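Local coordinates for methylated RNA-binding protein 1 (Saccharomyces cerevisiae S288c, PDB 4RCM), which recognises and binds N6-methyladenosine in RNA through its YTH domain and lowers the stability of PHO4 mRNA, thereby regulating phosphate metabolism, at residues 4-9 with 108-113; 61-66 with 102-107. One frame throughout, in Å; residues are numbered along the deposited sequence.

Contact 1: residues 4-9 with 108-113; sequences AIIPPW and IVRDIN
I5 and V109 lie side by side with their side chains pointing the same way. CD1 of I5 touches CG2 of V109 at 4.1 Å. In I5, CG1 is anti to the carbonyl carbon (chi1 -63°), as is CG2 in V109, which sets the touching branches next to each other. F33 of helix 26-35 touches both residues. The backbones hold this pair in register. I5 N donates to V109 O at 2.8 Å, and V109 N donates back to I5 O at 2.9 Å. Both bonds lie in the carbonyl planes, and the second falls on a lone pair. CA of I108 adds a CH···O contact to I5 O at 3.4 Å.

P7 crosses I108 at about a right angle, with ring atom CD 3.7 Å from I108 CG1. At the other end, CB of A4 faces CB of R110 at 4.1 Å. The R110 chain leaves from the crowded position (chi1 55°) and bends again at chi2 and chi3. The bends bring R110 NE to D111 O, a 2.9 Å hydrogen bond whose donor stands above the carbonyl plane. CD1 of I112 lies over one guanidinium face, toward its rim. T153 O and F151 O accept from NH1, and D155 forms a salt bridge with NH2.

The two reciprocal bonds define a single antiparallel bridge, a hydrogen-bonded pair. It joins the N-terminal arm to strand 102-112 of the YTH domain's mixed sheet.

Contact 2: residues 61-66 with 102-107; sequences VFLFFS and FKVRWV
F62, L63 and W106 all carry CG anti to the carbonyl carbon, beside the backbone N. For W106 (chi1 -82°) this lays the far end of its indole over one face of the F65 ring. F102 instead places CG between N and the carbonyl carbon. CZ2 of W106 sits over the F65 ring centre, and W106 CH2 is 3.4 Å from F65 CG. The two planes are inclined at 38°, so the pair is oblique.

L63 and F102 reach toward each other tip to tip. CD1 of L63 meets the ring edge of F102 at CE1, 4.1 Å away. L63 CD1 also lies 4.3 Å from V104 CG1. V107 holds CG2 in the crowded position, which sets it in the plane of the F62 ring, 3.8 Å from CE2. No hydrogen bond crosses between these segments; the packing is apolar.

The segments 61-66 and 102-107 cross at 68°, their axes 8.9 Å apart at closest approach. Strand 72-79 lies between them in the sheet. W38 meets the F65 ring edge-to-face, while L48 of helix 42-53 touches L63 and F102. In helix 26-35, F33 packs edge-to-face with W106 and S32 OG hydrogen-bonds W106 NE1.

Both contacts use strand 102-112, at successive parts of its length. Contact 2 is buried near the centre of the chain. Contact 1 is partly buried and lies farther out, and contact 2 is nested within the chain loop that contact 1 closes. Their centres are about 13 Å apart, yet they touch where CD of P7 packs 3.5 Å from V107 O. Contact 1 pairs backbones directly and adds small aliphatic contacts. Contact 2 joins non-adjacent strands of one sheet through aromatic and aliphatic side chains alone. It is also nearer the RNA site: the F65 side chain is about 5 Å from that of S23, which binds the methylated nucleotide. Contact 1 lies away from that site.

Contact 1: residues 4-9 with 108-113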
loop_
_atom_site.group_PDB
_atom_site.type_symbol
_atom_site.label_atom_id
_atom_site.label_comp_id
_atom_site.label_asym_id
_atom_site.label_seq_id
_atom_site.Cartn_x
_atom_site.Cartn_y
_atom_site.Cartn_z
ATOM N N ALA A 4 -6.160 8.729 -13.368
ATOM C CA ALA A 4 -5.227 7.789 -12.776
ATOM C C ALA A 4 -3.814 8.385 -12.696
ATOM O O ALA A 4 -3.435 9.236 -13.514
ATOM C CB ALA A 4 -5.231 6.502 -13.590
ATOM N N ILE A 5 -3.025 7.969 -11.705
ATOM C CA ILE A 5 -1.649 8.486 -11.579
ATOM C C ILE A 5 -0.670 7.338 -11.769
ATOM O O ILE A 5 -0.699 6.392 -11.029
ATOM C CB ILE A 5 -1.418 9.184 -10.225
ATOM C CG1 ILE A 5 -2.339 10.409 -10.108
ATOM C CG2 ILE A 5 0.029 9.607 -10.077
ATOM C CD1 ILE A 5 -2.507 10.924 -8.712
ATOM N N ILE A 6 0.154 7.423 -12.798
ATOM C CA ILE A 6 1.256 6.509 -13.014
ATOM C C ILE A 6 2.478 7.354 -13.318
ATOM O O ILE A 6 2.472 8.184 -14.266
ATOM C CB ILE A 6 1.065 5.595 -14.217
ATOM C CG1 ILE A 6 -0.062 4.597 -13.982
ATOM C CG2 ILE A 6 2.362 4.843 -14.503
ATOM C CD1 ILE A 6 -0.602 4.001 -15.267
ATOM N N PRO A 7 3.521 7.209 -12.515
ATOM C CA PRO A 7 4.666 8.076 -12.722
ATOM C C PRO A 7 5.536 7.590 -13.881
ATOM O O PRO A 7 5.542 6.397 -14.177
ATOM C CB PRO A 7 5.423 7.968 -11.395
ATOM C CG PRO A 7 5.131 6.608 -10.952
ATOM C CD PRO A 7 3.790 6.219 -11.463
ATOM N N PRO A 8 6.246 8.519 -14.537
ATOM C CA PRO A 8 7.072 8.160 -15.663
ATOM C C PRO A 8 8.322 7.392 -15.237
ATOM O O PRO A 8 8.833 6.609 -16.024
ATOM C CB PRO A 8 7.432 9.516 -16.273
ATOM C CG PRO A 8 7.492 10.458 -15.094
ATOM C CD PRO A 8 6.358 9.964 -14.214
ATOM N N TRP A 9 8.784 7.591 -13.997
ATOM C CA TRP A 9 9.945 6.874 -13.466
ATOM C C TRP A 9 9.649 6.428 -12.033
ATOM O O TRP A 9 9.142 7.194 -11.254
ATOM C CB TRP A 9 11.154 7.822 -13.470
ATOM C CG TRP A 9 12.407 7.234 -13.002
ATOM C CD1 TRP A 9 12.977 7.390 -11.771
ATOM C CD2 TRP A 9 13.293 6.400 -13.754
ATOM N NE1 TRP A 9 14.157 6.696 -11.702
ATOM C CE2 TRP A 9 14.381 6.078 -12.907
ATOM C CE3 TRP A 9 13.255 5.851 -15.054
ATOM C CZ2 TRP A 9 15.434 5.255 -13.321
ATOM C CZ3 TRP A 9 14.298 5.042 -15.470
ATOM C CH2 TRP A 9 15.377 4.748 -14.603
ATOM N N ILE A 108 1.346 5.558 -7.072
ATOM C CA ILE A 108 0.434 5.059 -8.123
ATOM C C ILE A 108 -1.023 5.002 -7.677
ATOM O O ILE A 108 -1.340 4.478 -6.634
ATOM C CB ILE A 108 0.832 3.642 -8.624
ATOM C CG1 ILE A 108 2.199 3.658 -9.282
ATOM C CG2 ILE A 108 -0.220 3.070 -9.629
ATOM C CD1 ILE A 108 2.865 2.291 -9.339
ATOM N N VAL A 109 -1.950 5.487 -8.528
ATOM C CA VAL A 109 -3.357 5.504 -8.160
ATOM C C VAL A 109 -4.113 5.020 -9.372
ATOM O O VAL A 109 -4.151 5.733 -10.364
ATOM C CB VAL A 109 -3.852 6.914 -7.795
ATOM C CG1 VAL A 109 -5.351 6.905 -7.498
ATOM C CG2 VAL A 109 -3.085 7.447 -6.607
ATOM N N ARG A 110 -4.576 3.767 -9.305
ATOM C CA ARG A 110 -5.340 3.119 -10.346
ATOM C C ARG A 110 -5.724 1.750 -9.810
ATOM O O ARG A 110 -5.057 1.198 -8.966
ATOM C CB ARG A 110 -4.571 2.957 -11.659
ATOM C CG ARG A 110 -3.220 2.224 -11.581
ATOM C CD ARG A 110 -3.234 0.706 -11.856
ATOM N NE ARG A 110 -4.046 0.298 -13.019
ATOM C CZ ARG A 110 -3.605 0.059 -14.256
ATOM N NH1 ARG A 110 -2.325 0.227 -14.610
ATOM N NH2 ARG A 110 -4.473 -0.301 -15.170
ATOM N N ASP A 111 -6.811 1.215 -10.297
ATOM C CA ASP A 111 -7.251 -0.132 -9.870
ATOM C C ASP A 111 -6.582 -1.229 -10.704
ATOM O O ASP A 111 -6.348 -1.077 -11.877
ATOM C CB ASP A 111 -8.777 -0.256 -9.995
ATOM C CG ASP A 111 -9.534 0.544 -8.930
ATOM O OD1 ASP A 111 -8.942 1.105 -7.950
ATOM O OD2 ASP A 111 -10.774 0.616 -9.073
ATOM N N ILE A 112 -6.274 -2.330 -10.071
ATOM C CA ILE A 112 -5.943 -3.541 -10.793
ATOM C C ILE A 112 -7.078 -4.549 -10.496
ATOM O O ILE A 112 -7.431 -4.742 -9.338
ATOM C CB ILE A 112 -4.578 -4.069 -10.342
ATOM C CG1 ILE A 112 -3.432 -3.167 -10.854
ATOM C CG2 ILE A 112 -4.401 -5.533 -10.727
ATOM C CD1 ILE A 112 -3.311 -2.931 -12.354
ATOM N N ASN A 113 -7.653 -5.186 -11.520
ATOM C CA ASN A 113 -8.703 -6.190 -11.267
ATOM C C ASN A 113 -8.174 -7.395 -10.457
ATOM O O ASN A 113 -7.095 -7.871 -10.733
ATOM C CB ASN A 113 -9.304 -6.671 -12.582
ATOM C CG ASN A 113 -9.858 -5.528 -13.422
ATOM O OD1 ASN A 113 -10.450 -4.572 -12.900
ATOM N ND2 ASN A 113 -9.665 -5.617 -14.731
#

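Contact 2: residues 61-66 with 102-107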
loop_
_atom_site.group_PDB
_atom_site.type_symbol
_atom_site.label_atom_id
_atom_site.label_comp_id
_atom_site.label_asym_id
_atom_site.label_seq_id
_atom_site.Cartn_x
_atom_site.Cartn_y
_atom_site.Cartn_z
ATOM N N VAL A 61 10.209 1.298 1.536
ATOM C CA VAL A 61 8.991 0.513 1.888
ATOM C C VAL A 61 7.808 0.982 1.018
ATOM O O VAL A 61 7.472 2.197 0.987
ATOM C CB VAL A 61 8.616 0.616 3.359
ATOM C CG1 VAL A 61 7.252 0.011 3.659
ATOM C CG2 VAL A 61 9.643 -0.100 4.205
ATOM N N PHE A 62 7.229 0.029 0.297
ATOM C CA PHE A 62 5.988 0.252 -0.442
ATOM C C PHE A 62 4.822 -0.536 0.131
ATOM O O PHE A 62 5.008 -1.668 0.671
ATOM C CB PHE A 62 6.163 -0.088 -1.909
ATOM C CG PHE A 62 6.989 0.911 -2.629
ATOM C CD1 PHE A 62 8.362 0.844 -2.564
ATOM C CD2 PHE A 62 6.389 1.953 -3.279
ATOM C CE1 PHE A 62 9.133 1.782 -3.220
ATOM C CE2 PHE A 62 7.132 2.906 -3.923
ATOM C CZ PHE A 62 8.512 2.830 -3.891
ATOM N N LEU A 63 3.627 0.050 -0.046
ATOM C CA LEU A 63 2.355 -0.457 0.500
ATOM C C LEU A 63 1.380 -0.639 -0.597
ATOM O O LEU A 63 1.042 0.352 -1.238
ATOM C CB LEU A 63 1.775 0.547 1.416
ATOM C CG LEU A 63 2.811 0.961 2.488
ATOM C CD1 LEU A 63 2.192 1.994 3.364
ATOM C CD2 LEU A 63 3.207 -0.224 3.304
ATOM N N PHE A 64 0.948 -1.867 -0.819
ATOM C CA PHE A 64 -0.150 -2.110 -1.763
ATOM C C PHE A 64 -1.479 -1.920 -1.002
ATOM O O PHE A 64 -1.867 -2.752 -0.165
ATOM C CB PHE A 64 -0.086 -3.522 -2.323
ATOM C CG PHE A 64 1.167 -3.830 -3.106
ATOM C CD1 PHE A 64 1.397 -3.247 -4.343
ATOM C CD2 PHE A 64 2.103 -4.737 -2.621
ATOM C CE1 PHE A 64 2.527 -3.577 -5.088
ATOM C CE2 PHE A 64 3.251 -5.037 -3.373
ATOM C CZ PHE A 64 3.445 -4.462 -4.598
ATOM N N PHE A 65 -2.162 -0.827 -1.271
ATOM C CA PHE A 65 -3.495 -0.596 -0.690
ATOM C C PHE A 65 -4.648 -1.405 -1.275
ATOM O O PHE A 65 -4.972 -1.336 -2.469
ATOM C CB PHE A 65 -3.817 0.852 -0.753
ATOM C CG PHE A 65 -3.247 1.616 0.387
ATOM C CD1 PHE A 65 -1.921 2.019 0.394
ATOM C CD2 PHE A 65 -4.055 1.939 1.448
ATOM C CE1 PHE A 65 -1.413 2.756 1.490
ATOM C CE2 PHE A 65 -3.567 2.686 2.506
ATOM C CZ PHE A 65 -2.246 3.056 2.540
ATOM N N SER A 66 -5.339 -2.083 -0.379
ATOM C CA SER A 66 -6.470 -2.877 -0.776
ATOM C C SER A 66 -7.654 -2.608 0.180
ATOM O O SER A 66 -7.446 -2.290 1.354
ATOM C CB SER A 66 -6.029 -4.338 -0.690
ATOM O OG SER A 66 -6.964 -5.176 -1.325
ATOM N N PHE A 102 1.946 7.567 10.233
ATOM C CA PHE A 102 3.212 7.813 9.600
ATOM C C PHE A 102 2.950 8.426 8.215
ATOM O O PHE A 102 1.850 8.265 7.684
ATOM C CB PHE A 102 4.076 6.537 9.535
ATOM C CG PHE A 102 3.427 5.394 8.825
ATOM C CD1 PHE A 102 3.451 5.323 7.446
ATOM C CD2 PHE A 102 2.772 4.417 9.534
ATOM C CE1 PHE A 102 2.824 4.275 6.772
ATOM C CE2 PHE A 102 2.155 3.353 8.890
ATOM C CZ PHE A 102 2.162 3.289 7.499
ATOM N N LYS A 103 3.948 9.086 7.618
ATOM C CA LYS A 103 3.720 9.749 6.300
ATOM C C LYS A 103 3.820 8.767 5.155
ATOM O O LYS A 103 4.651 7.823 5.173
ATOM C CB LYS A 103 4.693 10.872 6.093
ATOM C CG LYS A 103 4.572 11.983 7.128
ATOM C CD LYS A 103 5.781 12.911 7.105
ATOM C CE LYS A 103 5.670 13.982 8.174
ATOM N NZ LYS A 103 6.550 15.146 7.879
ATOM N N VAL A 104 2.982 9.006 4.129
ATOM C CA VAL A 104 3.003 8.219 2.916
ATOM C C VAL A 104 2.920 9.142 1.721
ATOM O O VAL A 104 2.369 10.229 1.826
ATOM C CB VAL A 104 1.856 7.149 2.825
ATOM C CG1 VAL A 104 1.950 6.228 4.043
ATOM C CG2 VAL A 104 0.481 7.797 2.715
ATOM N N ARG A 105 3.463 8.701 0.602
ATOM C CA ARG A 105 3.258 9.383 -0.669
ATOM C C ARG A 105 2.710 8.403 -1.723
ATOM O O ARG A 105 3.321 7.389 -2.039
ATOM C CB ARG A 105 4.552 10.034 -1.141
ATOM C CG ARG A 105 5.183 11.039 -0.147
ATOM C CD ARG A 105 4.543 12.475 -0.168
ATOM N NE ARG A 105 5.061 13.440 0.865
ATOM C CZ ARG A 105 4.582 13.600 2.122
ATOM N NH1 ARG A 105 3.571 12.842 2.630
ATOM N NH2 ARG A 105 5.127 14.533 2.906
ATOM N N TRP A 106 1.561 8.707 -2.246
ATOM C CA TRP A 106 0.867 7.810 -3.157
ATOM C C TRP A 106 1.599 7.936 -4.474
ATOM O O TRP A 106 1.580 9.010 -5.076
ATOM C CB TRP A 106 -0.606 8.207 -3.231
ATOM C CG TRP A 106 -1.394 7.640 -2.084
ATOM C CD1 TRP A 106 -1.360 8.047 -0.770
ATOM C CD2 TRP A 106 -2.199 6.463 -2.109
ATOM N NE1 TRP A 106 -2.162 7.242 -0.015
ATOM C CE2 TRP A 106 -2.691 6.261 -0.817
ATOM C CE3 TRP A 106 -2.574 5.580 -3.110
ATOM C CZ2 TRP A 106 -3.545 5.209 -0.495
ATOM C CZ3 TRP A 106 -3.429 4.538 -2.780
ATOM C CH2 TRP A 106 -3.896 4.360 -1.485
ATOM N N VAL A 107 2.352 6.917 -4.847
ATOM C CA VAL A 107 3.129 6.934 -6.112
ATOM C C VAL A 107 2.265 6.505 -7.303
ATOM O O VAL A 107 2.408 7.055 -8.392
ATOM C CB VAL A 107 4.435 6.080 -6.041
ATOM C CG1 VAL A 107 5.427 6.683 -5.061
ATOM C CG2 VAL A 107 4.153 4.637 -5.626
#